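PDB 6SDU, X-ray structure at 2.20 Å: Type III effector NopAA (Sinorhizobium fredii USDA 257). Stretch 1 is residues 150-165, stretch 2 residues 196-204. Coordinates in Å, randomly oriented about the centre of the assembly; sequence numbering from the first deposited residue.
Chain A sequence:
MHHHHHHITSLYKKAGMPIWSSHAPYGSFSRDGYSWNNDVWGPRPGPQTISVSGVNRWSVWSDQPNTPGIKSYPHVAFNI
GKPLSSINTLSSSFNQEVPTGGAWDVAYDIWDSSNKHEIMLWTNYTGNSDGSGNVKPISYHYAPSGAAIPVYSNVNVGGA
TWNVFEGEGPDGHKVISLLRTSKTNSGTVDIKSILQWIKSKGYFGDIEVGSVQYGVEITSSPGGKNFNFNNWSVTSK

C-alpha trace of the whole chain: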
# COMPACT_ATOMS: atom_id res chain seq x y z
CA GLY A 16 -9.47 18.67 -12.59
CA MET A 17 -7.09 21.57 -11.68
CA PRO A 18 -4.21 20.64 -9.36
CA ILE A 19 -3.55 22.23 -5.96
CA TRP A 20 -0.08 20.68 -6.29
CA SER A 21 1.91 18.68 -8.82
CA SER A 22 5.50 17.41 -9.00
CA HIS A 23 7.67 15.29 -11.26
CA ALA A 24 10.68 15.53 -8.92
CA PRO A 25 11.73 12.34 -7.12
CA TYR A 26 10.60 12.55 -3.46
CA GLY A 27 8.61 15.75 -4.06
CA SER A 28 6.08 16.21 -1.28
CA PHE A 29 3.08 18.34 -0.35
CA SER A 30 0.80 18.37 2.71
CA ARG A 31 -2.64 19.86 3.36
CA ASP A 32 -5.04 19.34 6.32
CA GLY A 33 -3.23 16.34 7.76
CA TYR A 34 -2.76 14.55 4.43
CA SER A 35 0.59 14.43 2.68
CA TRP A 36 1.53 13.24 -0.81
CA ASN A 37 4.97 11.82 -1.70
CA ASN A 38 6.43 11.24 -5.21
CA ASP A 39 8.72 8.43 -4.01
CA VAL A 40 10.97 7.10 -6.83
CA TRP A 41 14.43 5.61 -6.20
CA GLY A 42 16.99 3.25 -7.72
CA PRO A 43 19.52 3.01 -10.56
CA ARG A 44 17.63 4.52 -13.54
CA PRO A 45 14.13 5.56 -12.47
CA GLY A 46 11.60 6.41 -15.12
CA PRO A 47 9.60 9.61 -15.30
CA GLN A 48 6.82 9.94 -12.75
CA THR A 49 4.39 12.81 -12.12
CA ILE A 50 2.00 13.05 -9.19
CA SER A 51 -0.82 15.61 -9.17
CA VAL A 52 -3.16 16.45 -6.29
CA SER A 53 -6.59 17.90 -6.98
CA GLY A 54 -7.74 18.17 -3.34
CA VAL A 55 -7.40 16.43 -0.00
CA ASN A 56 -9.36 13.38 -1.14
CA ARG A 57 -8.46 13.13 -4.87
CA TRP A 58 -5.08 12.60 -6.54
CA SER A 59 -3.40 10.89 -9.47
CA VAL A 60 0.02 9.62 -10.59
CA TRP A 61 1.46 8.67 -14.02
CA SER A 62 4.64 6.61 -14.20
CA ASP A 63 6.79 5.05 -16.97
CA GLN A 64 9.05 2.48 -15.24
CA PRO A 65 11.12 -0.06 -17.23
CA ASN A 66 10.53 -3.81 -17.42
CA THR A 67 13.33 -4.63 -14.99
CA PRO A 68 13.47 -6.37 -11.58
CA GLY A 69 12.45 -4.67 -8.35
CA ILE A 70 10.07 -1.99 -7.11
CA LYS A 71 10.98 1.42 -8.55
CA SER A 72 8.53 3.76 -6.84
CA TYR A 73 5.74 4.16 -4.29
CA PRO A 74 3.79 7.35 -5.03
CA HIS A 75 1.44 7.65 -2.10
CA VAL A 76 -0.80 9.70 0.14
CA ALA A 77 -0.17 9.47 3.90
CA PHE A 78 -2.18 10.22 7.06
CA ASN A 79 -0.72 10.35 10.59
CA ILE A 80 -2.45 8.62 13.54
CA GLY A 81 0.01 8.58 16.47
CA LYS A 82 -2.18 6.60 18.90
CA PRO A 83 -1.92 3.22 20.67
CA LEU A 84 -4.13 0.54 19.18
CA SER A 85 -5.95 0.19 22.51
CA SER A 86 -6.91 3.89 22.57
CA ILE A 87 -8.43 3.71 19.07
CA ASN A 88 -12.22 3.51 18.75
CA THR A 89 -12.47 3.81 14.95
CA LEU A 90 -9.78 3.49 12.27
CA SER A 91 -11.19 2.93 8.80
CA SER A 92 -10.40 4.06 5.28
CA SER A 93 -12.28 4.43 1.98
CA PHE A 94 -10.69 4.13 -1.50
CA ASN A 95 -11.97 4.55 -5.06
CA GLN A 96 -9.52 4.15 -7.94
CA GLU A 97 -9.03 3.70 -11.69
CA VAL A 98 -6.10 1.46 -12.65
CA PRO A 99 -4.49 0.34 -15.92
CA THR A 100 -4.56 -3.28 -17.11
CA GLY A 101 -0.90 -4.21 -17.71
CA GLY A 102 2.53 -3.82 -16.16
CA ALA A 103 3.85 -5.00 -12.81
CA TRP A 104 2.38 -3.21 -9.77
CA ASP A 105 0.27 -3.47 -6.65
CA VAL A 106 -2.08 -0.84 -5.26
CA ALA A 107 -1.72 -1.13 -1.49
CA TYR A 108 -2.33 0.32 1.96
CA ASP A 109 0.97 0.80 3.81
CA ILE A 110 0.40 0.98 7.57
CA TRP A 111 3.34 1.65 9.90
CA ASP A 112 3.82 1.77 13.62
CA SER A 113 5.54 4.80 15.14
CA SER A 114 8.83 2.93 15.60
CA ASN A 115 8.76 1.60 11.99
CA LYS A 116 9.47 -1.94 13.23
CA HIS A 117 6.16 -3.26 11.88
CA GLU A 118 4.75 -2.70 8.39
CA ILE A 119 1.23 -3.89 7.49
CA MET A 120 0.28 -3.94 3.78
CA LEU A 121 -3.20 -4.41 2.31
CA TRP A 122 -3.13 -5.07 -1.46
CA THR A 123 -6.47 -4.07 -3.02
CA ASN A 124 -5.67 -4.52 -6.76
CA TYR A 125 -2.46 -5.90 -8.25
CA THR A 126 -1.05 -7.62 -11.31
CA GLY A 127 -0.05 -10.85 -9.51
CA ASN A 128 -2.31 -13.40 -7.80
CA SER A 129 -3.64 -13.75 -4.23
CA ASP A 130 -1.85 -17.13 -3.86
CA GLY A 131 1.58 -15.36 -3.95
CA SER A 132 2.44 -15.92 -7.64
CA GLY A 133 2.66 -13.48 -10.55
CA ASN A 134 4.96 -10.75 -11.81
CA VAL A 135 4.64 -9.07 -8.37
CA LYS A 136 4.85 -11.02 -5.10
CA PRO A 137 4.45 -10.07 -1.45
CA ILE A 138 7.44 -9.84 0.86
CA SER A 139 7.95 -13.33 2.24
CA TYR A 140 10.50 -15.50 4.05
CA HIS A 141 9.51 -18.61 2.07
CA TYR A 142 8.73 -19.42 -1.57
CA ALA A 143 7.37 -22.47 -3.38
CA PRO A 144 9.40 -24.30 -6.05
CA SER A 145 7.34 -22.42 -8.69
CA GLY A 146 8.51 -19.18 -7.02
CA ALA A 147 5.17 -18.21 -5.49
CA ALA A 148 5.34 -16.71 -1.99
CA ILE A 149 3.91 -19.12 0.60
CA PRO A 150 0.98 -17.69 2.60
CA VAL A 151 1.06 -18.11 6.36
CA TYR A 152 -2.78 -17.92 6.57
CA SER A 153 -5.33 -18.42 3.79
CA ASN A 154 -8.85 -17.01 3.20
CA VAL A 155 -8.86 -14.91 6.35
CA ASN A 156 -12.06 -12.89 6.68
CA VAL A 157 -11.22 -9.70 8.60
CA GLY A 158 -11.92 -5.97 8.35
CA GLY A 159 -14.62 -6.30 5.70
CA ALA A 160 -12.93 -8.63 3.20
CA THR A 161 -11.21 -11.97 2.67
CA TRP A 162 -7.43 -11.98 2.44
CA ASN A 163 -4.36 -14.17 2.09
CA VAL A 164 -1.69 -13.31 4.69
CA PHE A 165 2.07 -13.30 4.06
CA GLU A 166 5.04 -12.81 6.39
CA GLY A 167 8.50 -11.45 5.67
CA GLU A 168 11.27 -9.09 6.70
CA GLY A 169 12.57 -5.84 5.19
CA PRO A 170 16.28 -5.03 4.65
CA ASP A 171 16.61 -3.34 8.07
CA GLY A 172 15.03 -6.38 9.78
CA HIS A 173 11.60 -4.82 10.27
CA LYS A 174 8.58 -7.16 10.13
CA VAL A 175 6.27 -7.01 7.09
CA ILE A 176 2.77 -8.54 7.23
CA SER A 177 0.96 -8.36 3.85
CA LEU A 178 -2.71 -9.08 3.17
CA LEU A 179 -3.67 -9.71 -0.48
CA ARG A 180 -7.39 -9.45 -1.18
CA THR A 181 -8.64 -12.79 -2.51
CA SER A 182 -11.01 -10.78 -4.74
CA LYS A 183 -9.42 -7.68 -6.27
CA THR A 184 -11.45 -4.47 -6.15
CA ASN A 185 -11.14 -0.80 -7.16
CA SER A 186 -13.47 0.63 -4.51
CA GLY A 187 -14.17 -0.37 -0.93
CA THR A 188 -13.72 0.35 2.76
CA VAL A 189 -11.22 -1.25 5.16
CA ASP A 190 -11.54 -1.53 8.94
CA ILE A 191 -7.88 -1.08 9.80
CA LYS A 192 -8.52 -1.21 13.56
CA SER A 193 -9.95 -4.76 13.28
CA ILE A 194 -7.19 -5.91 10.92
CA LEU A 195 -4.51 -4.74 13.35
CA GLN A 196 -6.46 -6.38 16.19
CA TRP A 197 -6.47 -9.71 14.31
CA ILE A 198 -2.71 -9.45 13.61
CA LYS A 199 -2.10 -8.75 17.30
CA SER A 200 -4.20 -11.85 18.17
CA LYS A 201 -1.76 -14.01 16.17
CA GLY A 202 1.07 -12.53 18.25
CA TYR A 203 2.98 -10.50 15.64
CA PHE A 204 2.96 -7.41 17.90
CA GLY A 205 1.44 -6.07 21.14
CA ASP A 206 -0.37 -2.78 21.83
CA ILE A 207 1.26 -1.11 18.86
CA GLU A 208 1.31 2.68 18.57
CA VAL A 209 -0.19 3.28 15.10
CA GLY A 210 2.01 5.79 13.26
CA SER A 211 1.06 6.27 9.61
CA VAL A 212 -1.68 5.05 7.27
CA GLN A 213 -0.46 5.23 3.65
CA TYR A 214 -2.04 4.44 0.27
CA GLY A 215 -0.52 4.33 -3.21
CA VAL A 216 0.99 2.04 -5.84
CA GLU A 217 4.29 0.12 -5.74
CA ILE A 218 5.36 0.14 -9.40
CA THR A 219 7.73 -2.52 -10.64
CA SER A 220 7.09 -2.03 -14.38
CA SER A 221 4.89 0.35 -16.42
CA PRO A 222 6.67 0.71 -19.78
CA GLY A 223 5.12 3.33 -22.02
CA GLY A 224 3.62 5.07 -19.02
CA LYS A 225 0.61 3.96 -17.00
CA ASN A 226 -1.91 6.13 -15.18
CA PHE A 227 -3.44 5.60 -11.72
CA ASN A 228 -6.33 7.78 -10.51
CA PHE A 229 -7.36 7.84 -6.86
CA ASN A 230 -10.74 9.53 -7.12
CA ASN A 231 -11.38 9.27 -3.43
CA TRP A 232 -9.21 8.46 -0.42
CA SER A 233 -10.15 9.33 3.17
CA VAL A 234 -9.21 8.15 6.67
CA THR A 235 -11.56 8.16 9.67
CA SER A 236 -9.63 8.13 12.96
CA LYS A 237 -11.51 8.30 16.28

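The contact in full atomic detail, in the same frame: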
# COMPACT_ATOMS: atom_id res chain seq x y z
N PRO A 150 1.79 -18.37 1.58
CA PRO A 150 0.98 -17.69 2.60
C PRO A 150 1.11 -18.37 3.96
O PRO A 150 1.26 -19.60 4.05
CB PRO A 150 -0.47 -17.85 2.09
CG PRO A 150 -0.38 -18.41 0.72
CD PRO A 150 0.98 -19.01 0.53
N VAL A 151 1.07 -17.56 5.01
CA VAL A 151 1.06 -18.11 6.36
C VAL A 151 -0.37 -18.39 6.84
O VAL A 151 -0.57 -19.25 7.70
CB VAL A 151 1.81 -17.18 7.34
CG1 VAL A 151 3.28 -17.09 6.91
CG2 VAL A 151 1.18 -15.80 7.37
N TYR A 152 -1.36 -17.66 6.32
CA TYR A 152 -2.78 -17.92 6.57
C TYR A 152 -3.53 -17.68 5.27
O TYR A 152 -3.18 -16.77 4.52
CB TYR A 152 -3.37 -17.01 7.66
CG TYR A 152 -2.70 -17.08 9.02
CD1 TYR A 152 -3.13 -17.99 9.99
CD2 TYR A 152 -1.63 -16.24 9.34
CE1 TYR A 152 -2.51 -18.06 11.23
CE2 TYR A 152 -1.01 -16.31 10.58
CZ TYR A 152 -1.46 -17.21 11.52
OH TYR A 152 -0.85 -17.29 12.76
N SER A 153 -4.54 -18.49 5.02
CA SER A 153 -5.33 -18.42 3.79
C SER A 153 -6.79 -18.11 4.10
O SER A 153 -7.33 -18.52 5.14
CB SER A 153 -5.24 -19.72 3.00
OG SER A 153 -4.00 -19.84 2.33
N ASN A 154 -7.41 -17.35 3.19
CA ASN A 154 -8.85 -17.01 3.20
C ASN A 154 -9.30 -16.46 4.55
O ASN A 154 -10.36 -16.81 5.08
CB ASN A 154 -9.70 -18.21 2.78
CG ASN A 154 -9.29 -18.73 1.42
OD1 ASN A 154 -9.35 -18.00 0.42
ND2 ASN A 154 -8.86 -19.98 1.37
N VAL A 155 -8.53 -15.53 5.08
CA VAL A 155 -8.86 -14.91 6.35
C VAL A 155 -9.89 -13.83 6.09
O VAL A 155 -9.70 -12.95 5.25
CB VAL A 155 -7.60 -14.33 7.01
CG1 VAL A 155 -7.97 -13.64 8.32
CG2 VAL A 155 -6.58 -15.43 7.21
N ASN A 156 -11.01 -13.89 6.81
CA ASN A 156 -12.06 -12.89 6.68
C ASN A 156 -11.92 -11.93 7.86
O ASN A 156 -12.20 -12.31 9.00
CB ASN A 156 -13.45 -13.51 6.63
CG ASN A 156 -14.49 -12.52 6.17
OD1 ASN A 156 -14.84 -11.58 6.88
ND2 ASN A 156 -14.97 -12.71 4.95
N VAL A 157 -11.43 -10.72 7.58
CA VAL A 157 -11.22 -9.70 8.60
C VAL A 157 -11.41 -8.33 7.95
O VAL A 157 -11.21 -8.16 6.75
CB VAL A 157 -9.82 -9.82 9.25
CG1 VAL A 157 -8.74 -9.36 8.29
CG2 VAL A 157 -9.77 -9.03 10.54
N GLY A 158 -11.82 -7.36 8.77
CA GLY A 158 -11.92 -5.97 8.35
C GLY A 158 -12.70 -5.68 7.08
O GLY A 158 -12.42 -4.71 6.37
N GLY A 159 -13.72 -6.50 6.82
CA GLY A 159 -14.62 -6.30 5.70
C GLY A 159 -14.26 -6.99 4.41
O GLY A 159 -14.84 -6.63 3.37
N ALA A 160 -13.33 -7.95 4.42
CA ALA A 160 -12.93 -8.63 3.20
C ALA A 160 -12.23 -9.93 3.55
O ALA A 160 -11.96 -10.21 4.72
CB ALA A 160 -12.04 -7.74 2.32
N THR A 161 -11.97 -10.73 2.52
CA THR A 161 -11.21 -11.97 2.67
C THR A 161 -9.82 -11.78 2.08
O THR A 161 -9.68 -11.21 1.00
CB THR A 161 -11.93 -13.13 1.98
OG1 THR A 161 -13.23 -13.29 2.58
CG2 THR A 161 -11.13 -14.43 2.14
N TRP A 162 -8.81 -12.25 2.80
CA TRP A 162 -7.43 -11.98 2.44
C TRP A 162 -6.60 -13.24 2.58
O TRP A 162 -6.95 -14.17 3.30
CB TRP A 162 -6.80 -10.90 3.34
CG TRP A 162 -7.61 -9.67 3.61
CD1 TRP A 162 -8.56 -9.52 4.55
CD2 TRP A 162 -7.48 -8.39 2.96
NE1 TRP A 162 -9.06 -8.24 4.54
CE2 TRP A 162 -8.41 -7.52 3.57
CE3 TRP A 162 -6.68 -7.90 1.93
CZ2 TRP A 162 -8.57 -6.19 3.18
CZ3 TRP A 162 -6.84 -6.57 1.54
CH2 TRP A 162 -7.77 -5.74 2.16
N ASN A 163 -5.47 -13.24 1.87
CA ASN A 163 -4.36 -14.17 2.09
C ASN A 163 -3.23 -13.40 2.77
O ASN A 163 -2.94 -12.26 2.37
CB ASN A 163 -3.87 -14.78 0.78
CG ASN A 163 -4.80 -15.86 0.26
OD1 ASN A 163 -5.55 -16.46 1.03
ND2 ASN A 163 -4.75 -16.11 -1.06
N VAL A 164 -2.66 -13.98 3.83
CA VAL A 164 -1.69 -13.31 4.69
C VAL A 164 -0.29 -13.87 4.45
O VAL A 164 -0.09 -15.09 4.40
CB VAL A 164 -2.09 -13.45 6.17
CG1 VAL A 164 -1.12 -12.67 7.08
CG2 VAL A 164 -3.50 -12.94 6.33
N PHE A 165 0.68 -12.96 4.32
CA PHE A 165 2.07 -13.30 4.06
C PHE A 165 2.97 -12.65 5.10
O PHE A 165 2.65 -11.58 5.63
CB PHE A 165 2.48 -12.86 2.66
CG PHE A 165 1.71 -13.50 1.58
CD1 PHE A 165 0.46 -13.01 1.22
CD2 PHE A 165 2.23 -14.61 0.91
CE1 PHE A 165 -0.27 -13.63 0.21
CE2 PHE A 165 1.51 -15.23 -0.10
CZ PHE A 165 0.27 -14.73 -0.46
N GLN A 196 -6.08 -5.58 15.03
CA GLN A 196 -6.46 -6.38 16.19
C GLN A 196 -6.28 -7.87 15.90
O GLN A 196 -5.77 -8.61 16.74
CB GLN A 196 -7.90 -6.08 16.59
CG GLN A 196 -8.05 -4.77 17.35
CD GLN A 196 -9.50 -4.37 17.60
OE1 GLN A 196 -10.43 -4.82 16.92
NE2 GLN A 196 -9.70 -3.51 18.60
N TRP A 197 -6.65 -8.31 14.69
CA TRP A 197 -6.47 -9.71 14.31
C TRP A 197 -4.98 -10.08 14.22
O TRP A 197 -4.59 -11.17 14.64
CB TRP A 197 -7.17 -9.98 12.98
CG TRP A 197 -7.04 -11.41 12.50
CD1 TRP A 197 -7.93 -12.44 12.73
CD2 TRP A 197 -5.97 -11.98 11.73
NE1 TRP A 197 -7.47 -13.60 12.14
CE2 TRP A 197 -6.28 -13.34 11.51
CE3 TRP A 197 -4.79 -11.46 11.19
CZ2 TRP A 197 -5.44 -14.19 10.79
CZ3 TRP A 197 -3.96 -12.30 10.46
CH2 TRP A 197 -4.29 -13.65 10.27
N ILE A 198 -4.15 -9.17 13.70
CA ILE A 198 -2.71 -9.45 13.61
C ILE A 198 -2.10 -9.53 15.00
O ILE A 198 -1.20 -10.34 15.25
CB ILE A 198 -2.01 -8.40 12.74
CG1 ILE A 198 -2.58 -8.38 11.32
CG2 ILE A 198 -0.52 -8.69 12.68
CD1 ILE A 198 -2.05 -7.24 10.44
N LYS A 199 -2.55 -8.67 15.92
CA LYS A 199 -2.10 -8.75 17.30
C LYS A 199 -2.49 -10.09 17.92
O LYS A 199 -1.67 -10.72 18.61
CB LYS A 199 -2.69 -7.59 18.11
CG LYS A 199 -2.24 -7.50 19.55
CD LYS A 199 -3.00 -6.39 20.28
CE LYS A 199 -2.62 -6.32 21.76
NZ LYS A 199 -3.36 -5.25 22.51
N SER A 200 -3.70 -10.58 17.63
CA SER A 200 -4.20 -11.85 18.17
C SER A 200 -3.38 -13.06 17.71
O SER A 200 -3.42 -14.11 18.36
CB SER A 200 -5.68 -12.05 17.82
OG SER A 200 -5.87 -12.68 16.56
N LYS A 201 -2.67 -12.95 16.58
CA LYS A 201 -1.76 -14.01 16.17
C LYS A 201 -0.36 -13.80 16.73
O LYS A 201 0.53 -14.59 16.43
CB LYS A 201 -1.70 -14.09 14.65
CG LYS A 201 -3.05 -14.29 14.03
CD LYS A 201 -3.64 -15.63 14.38
CE LYS A 201 -5.05 -15.73 13.85
NZ LYS A 201 -5.62 -17.09 14.05
N GLY A 202 -0.17 -12.75 17.53
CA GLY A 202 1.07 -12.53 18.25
C GLY A 202 2.19 -11.85 17.50
O GLY A 202 3.33 -11.89 17.99
N TYR A 203 1.92 -11.20 16.36
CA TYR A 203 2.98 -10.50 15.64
C TYR A 203 3.46 -9.25 16.37
O TYR A 203 4.64 -8.90 16.26
CB TYR A 203 2.52 -10.14 14.23
CG TYR A 203 2.44 -11.37 13.37
CD1 TYR A 203 3.59 -11.98 12.88
CD2 TYR A 203 1.21 -11.96 13.09
CE1 TYR A 203 3.52 -13.13 12.10
CE2 TYR A 203 1.13 -13.11 12.33
CZ TYR A 203 2.28 -13.69 11.83
OH TYR A 203 2.19 -14.83 11.08
N PHE A 204 2.58 -8.57 17.10
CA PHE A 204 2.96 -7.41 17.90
C PHE A 204 1.95 -7.27 19.04
O PHE A 204 0.92 -7.94 19.07
CB PHE A 204 3.04 -6.12 17.07
CG PHE A 204 1.88 -5.91 16.12
CD1 PHE A 204 0.59 -5.66 16.59
CD2 PHE A 204 2.09 -5.95 14.74
CE1 PHE A 204 -0.48 -5.47 15.70
CE2 PHE A 204 1.03 -5.76 13.84
CZ PHE A 204 -0.25 -5.51 14.32

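The C-terminal turn of a helix and the loop that follows it pack against a β-hairpin, and no hydrogen bond crosses between them: the contact is made by side chains, most of them apolar, burying 353 Å² in all. Trp 197 contributes the largest share.

Val 151 opens the contact modestly, its CG2 lying 4.0 Å from OH of Tyr 203. Its backbone N bonds to O of Val 164 (2.8 Å), tying this end of the hairpin to the partner strand.

Tyr 152 is the most extensively covered residue of the hairpin and touches three partners. Trp 197 comes over one face of its ring, with CH2 3.8 Å from CD2 of Tyr 152. The ring planes stand at 80° and the centroids lie 5.3 Å apart, an edge-to-face pair in which the C-H edge of the indole meets the π face of the phenol. At the edge of the Tyr 152 ring, CE2 lies 3.6 Å from OH of Tyr 203, so the two tyrosines meet near their ring planes rather than stacking. The hydroxyl end meets Lys 201, two residues before Tyr 203, with OH of Tyr 152 3.6 Å from CD of Lys 201. A long aromatic side chain with a polar tip suits this partly exposed place, and the aliphatic part of the lysine packs against it; NZ of Lys 201 also comes within 4.3 Å of CE1 of Tyr 152.

At Asn 154 the chain turns a corner with positive phi, and its N bonds to OD1 of Asn 163 (3.0 Å). Beyond it, Val 155 and Val 157 point toward the helix, whereas Asn 156 between them points away, the alternation expected of an extended strand. CG1 of Val 155 lies 3.6 Å from CZ2 of Trp 197, and CG2 of Val 157 lies 3.7 Å from CB of the same residue. Compact branched side chains thus meet the tryptophan at both its ring and its base, near where the backbones approach to 7.4 Å between the CA atoms of Val 157 and Trp 197.

Gly 158 and Gly 159 form the corners of a type I' turn, whose positive phi values favour glycine. The returning strand contributes Val 164, buried, with CG2 4.1 Å from CH2 of Trp 197.

On the helix side, Gly 202 ends the helix in a Schellman motif, its positive phi again suited to glycine. The chain then leads into Tyr 203, whose side chain points back toward the hairpin.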